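PDB 4AKK: nitrate regulatory protein from Klebsiella oxytoca, which senses nitrate and nitrite and binds the terminator site in the nasF operon leader RNA to bring about transcription antitermination. Local coordinates for residues K368-A373 against E405-L410. Residues are numbered along the deposited sequence; the frame is centred on the assembly and turned at random.
Sequences KLIEKA and EIARAL
A373 and A407 meet methyl to methyl, CB to CB at 3.7 Å, and illustrate how two helices draw close where an alanine of each helix faces the other: the two CA atoms are 5.2 Å apart, and the axes of the two segments approach to 8.5 Å at a crossing angle of 53°. The methyl of A407 sits over the turn opposite, A407 CB touching the carbonyl O of L369 at 3.7 Å and the CA of I370. That L369 oxygen accepts the helical bond from A373 N, and the A407 methyl meets it at van der Waals distance. I370 adds CG1 beside A407 CB, at 4.1 Å. One turn further along, L410 has CG anti to its backbone N (chi1 172°) and lays CD2 against the carbonyl O of A373, at 3.8 Å, and near A373 CB.

Helices 360-380 and 403-412 thus pack within the ANTAR domain, the RNA-binding effector of this antiterminator; L392 of helix 385-399 also touches A373, while V413 of the second subunit packs on L410.

Contact of apolar with charged groups is confined to the more exposed flank. There the R408 chain, extended from CG to NE, crosses L369 obliquely, and a single methyl, L369 CD1, meets R408 NE at 3.5 Å and NH2 at 3.7 Å. V404 and L411 of helix 403-412 also touch the L369 side chain.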
ATOM      1  N   LYS A 368     -18.712 -11.804  -4.300  1.00 35.22           N
ATOM      2  CA  LYS A 368     -19.916 -10.974  -4.378  1.00 38.91           C
ATOM      3  C   LYS A 368     -19.767  -9.943  -5.498  1.00 36.65           C
ATOM      4  O   LYS A 368     -20.693  -9.694  -6.279  1.00 37.26           O
ATOM      5  CB  LYS A 368     -20.170 -10.248  -3.049  1.00 37.25           C
ATOM      6  CG  LYS A 368     -21.382  -9.312  -3.104  1.00 37.45           C
ATOM      7  CD  LYS A 368     -21.094  -7.971  -2.447  1.00 50.00           C
ATOM      8  CE  LYS A 368     -20.753  -8.135  -0.979  1.00 53.29           C
ATOM      9  NZ  LYS A 368     -20.977  -6.879  -0.217  1.00 56.57           N
ATOM     10  N   LEU A 369     -18.594  -9.337  -5.565  1.00 34.72           N
ATOM     11  CA  LEU A 369     -18.295  -8.397  -6.635  1.00 33.11           C
ATOM     12  C   LEU A 369     -18.326  -9.057  -8.003  1.00 31.36           C
ATOM     13  O   LEU A 369     -18.866  -8.495  -8.957  1.00 30.54           O
ATOM     14  CB  LEU A 369     -16.942  -7.751  -6.392  1.00 35.33           C
ATOM     15  CG  LEU A 369     -16.947  -6.920  -5.117  1.00 38.41           C
ATOM     16  CD1 LEU A 369     -15.536  -6.505  -4.717  1.00 35.09           C
ATOM     17  CD2 LEU A 369     -17.851  -5.709  -5.304  1.00 41.94           C
ATOM     18  N   ILE A 370     -17.754 -10.257  -8.095  1.00 31.88           N
ATOM     19  CA  ILE A 370     -17.732 -10.992  -9.347  1.00 26.58           C
ATOM     20  C   ILE A 370     -19.136 -11.418  -9.782  1.00 33.33           C
ATOM     21  O   ILE A 370     -19.457 -11.401 -10.972  1.00 32.03           O
ATOM     22  CB  ILE A 370     -16.809 -12.230  -9.267  1.00 29.99           C
ATOM     23  CG1 ILE A 370     -15.340 -11.792  -9.182  1.00 34.43           C
ATOM     24  CG2 ILE A 370     -17.000 -13.092 -10.481  1.00 27.43           C
ATOM     25  CD1 ILE A 370     -14.399 -12.845  -8.606  1.00 31.13           C
ATOM     26  N   GLU A 371     -19.973 -11.804  -8.819  1.00 34.52           N
ATOM     27  CA  GLU A 371     -21.353 -12.171  -9.131  1.00 38.02           C
ATOM     28  C   GLU A 371     -22.123 -10.968  -9.688  1.00 36.30           C
ATOM     29  O   GLU A 371     -22.797 -11.067 -10.717  1.00 39.35           O
ATOM     30  CB  GLU A 371     -22.058 -12.758  -7.904  1.00 38.91           C
ATOM     31  CG  GLU A 371     -21.528 -14.133  -7.475  1.00 39.08           C
ATOM     32  CD  GLU A 371     -21.634 -15.167  -8.576  1.00 44.73           C
ATOM     33  OE1 GLU A 371     -22.543 -15.048  -9.426  1.00 46.87           O
ATOM     34  OE2 GLU A 371     -20.803 -16.097  -8.596  1.00 57.43           O
ATOM     35  N   LYS A 372     -22.008  -9.831  -9.010  1.00 35.00           N
ATOM     36  CA  LYS A 372     -22.555  -8.571  -9.527  1.00 37.68           C
ATOM     37  C   LYS A 372     -22.087  -8.225 -10.953  1.00 36.28           C
ATOM     38  O   LYS A 372     -22.897  -7.892 -11.822  1.00 36.56           O
ATOM     39  CB  LYS A 372     -22.203  -7.423  -8.591  1.00 38.55           C
ATOM     40  CG  LYS A 372     -22.988  -7.373  -7.290  1.00 44.15           C
ATOM     41  CD  LYS A 372     -22.376  -6.315  -6.369  1.00 51.02           C
ATOM     42  CE  LYS A 372     -23.245  -6.010  -5.160  1.00 62.36           C
ATOM     43  NZ  LYS A 372     -24.257  -4.960  -5.458  1.00 79.35           N
ATOM     44  N   ALA A 373     -20.784  -8.282 -11.202  1.00 36.01           N
ATOM     45  CA  ALA A 373     -20.292  -8.037 -12.560  1.00 32.47           C
ATOM     46  C   ALA A 373     -20.891  -9.020 -13.569  1.00 39.28           C
ATOM     47  O   ALA A 373     -21.220  -8.642 -14.697  1.00 36.53           O
ATOM     48  CB  ALA A 373     -18.779  -8.069 -12.610  1.00 26.69           C
ATOM     49  N   GLU A 405     -10.642  -7.481  -9.774  1.00 33.95           N
ATOM     50  CA  GLU A 405     -10.268  -6.151 -10.276  1.00 35.30           C
ATOM     51  C   GLU A 405     -11.027  -5.812 -11.553  1.00 30.16           C
ATOM     52  O   GLU A 405     -11.490  -4.699 -11.723  1.00 30.81           O
ATOM     53  CB  GLU A 405      -8.759  -6.052 -10.513  1.00 31.02           C
ATOM     54  CG  GLU A 405      -7.931  -6.109  -9.241  1.00 37.38           C
ATOM     55  CD  GLU A 405      -6.446  -6.320  -9.515  1.00 48.57           C
ATOM     56  OE1 GLU A 405      -6.112  -6.896 -10.574  1.00 43.63           O
ATOM     57  OE2 GLU A 405      -5.612  -5.918  -8.670  1.00 55.30           O
ATOM     58  N   ILE A 406     -11.162  -6.783 -12.447  1.00 33.24           N
ATOM     59  CA  ILE A 406     -11.997  -6.603 -13.629  1.00 32.22           C
ATOM     60  C   ILE A 406     -13.423  -6.308 -13.210  1.00 29.58           C
ATOM     61  O   ILE A 406     -14.080  -5.448 -13.785  1.00 29.57           O
ATOM     62  CB  ILE A 406     -12.032  -7.881 -14.495  1.00 35.95           C
ATOM     63  CG1 ILE A 406     -10.631  -8.230 -15.006  1.00 30.34           C
ATOM     64  CG2 ILE A 406     -13.055  -7.730 -15.630  1.00 31.86           C
ATOM     65  CD1 ILE A 406      -9.912  -7.074 -15.712  1.00 26.97           C
ATOM     66  N   ALA A 407     -13.902  -7.046 -12.212  1.00 28.76           N
ATOM     67  CA  ALA A 407     -15.273  -6.908 -11.746  1.00 25.19           C
ATOM     68  C   ALA A 407     -15.513  -5.524 -11.183  1.00 28.29           C
ATOM     69  O   ALA A 407     -16.542  -4.896 -11.466  1.00 27.29           O
ATOM     70  CB  ALA A 407     -15.594  -7.966 -10.685  1.00 28.96           C
ATOM     71  N   ARG A 408     -14.568  -5.071 -10.362  1.00 30.10           N
ATOM     72  CA  ARG A 408     -14.617  -3.750  -9.774  1.00 29.42           C
ATOM     73  C   ARG A 408     -14.591  -2.705 -10.869  1.00 32.45           C
ATOM     74  O   ARG A 408     -15.351  -1.748 -10.819  1.00 31.18           O
ATOM     75  CB  ARG A 408     -13.451  -3.528  -8.818  1.00 34.04           C
ATOM     76  CG  ARG A 408     -13.640  -4.172  -7.463  1.00 43.18           C
ATOM     77  CD  ARG A 408     -12.624  -3.658  -6.447  1.00 45.09           C
ATOM     78  NE  ARG A 408     -12.759  -4.347  -5.170  1.00 48.37           N
ATOM     79  CZ  ARG A 408     -11.869  -5.205  -4.679  1.00 49.41           C
ATOM     80  NH1 ARG A 408     -10.755  -5.468  -5.345  1.00 44.00           N
ATOM     81  NH2 ARG A 408     -12.091  -5.790  -3.510  1.00 56.75           N
ATOM     82  N   ALA A 409     -13.725  -2.884 -11.864  1.00 29.58           N
ATOM     83  CA  ALA A 409     -13.674  -1.919 -12.959  1.00 32.06           C
ATOM     84  C   ALA A 409     -15.040  -1.766 -13.630  1.00 34.44           C
ATOM     85  O   ALA A 409     -15.471  -0.656 -13.907  1.00 32.25           O
ATOM     86  CB  ALA A 409     -12.605  -2.296 -13.990  1.00 27.84           C
ATOM     87  N   LEU A 410     -15.722  -2.877 -13.883  1.00 29.36           N
ATOM     88  CA  LEU A 410     -17.004  -2.827 -14.593  1.00 33.35           C
ATOM     89  C   LEU A 410     -18.127  -2.184 -13.771  1.00 37.97           C
ATOM     90  O   LEU A 410     -18.965  -1.467 -14.315  1.00 34.94           O
ATOM     91  CB  LEU A 410     -17.424  -4.218 -15.079  1.00 32.46           C
ATOM     92  CG  LEU A 410     -18.827  -4.390 -15.680  1.00 38.55           C
ATOM     93  CD1 LEU A 410     -19.036  -3.466 -16.870  1.00 39.91           C
ATOM     94  CD2 LEU A 410     -19.079  -5.846 -16.082  1.00 35.01           C
TER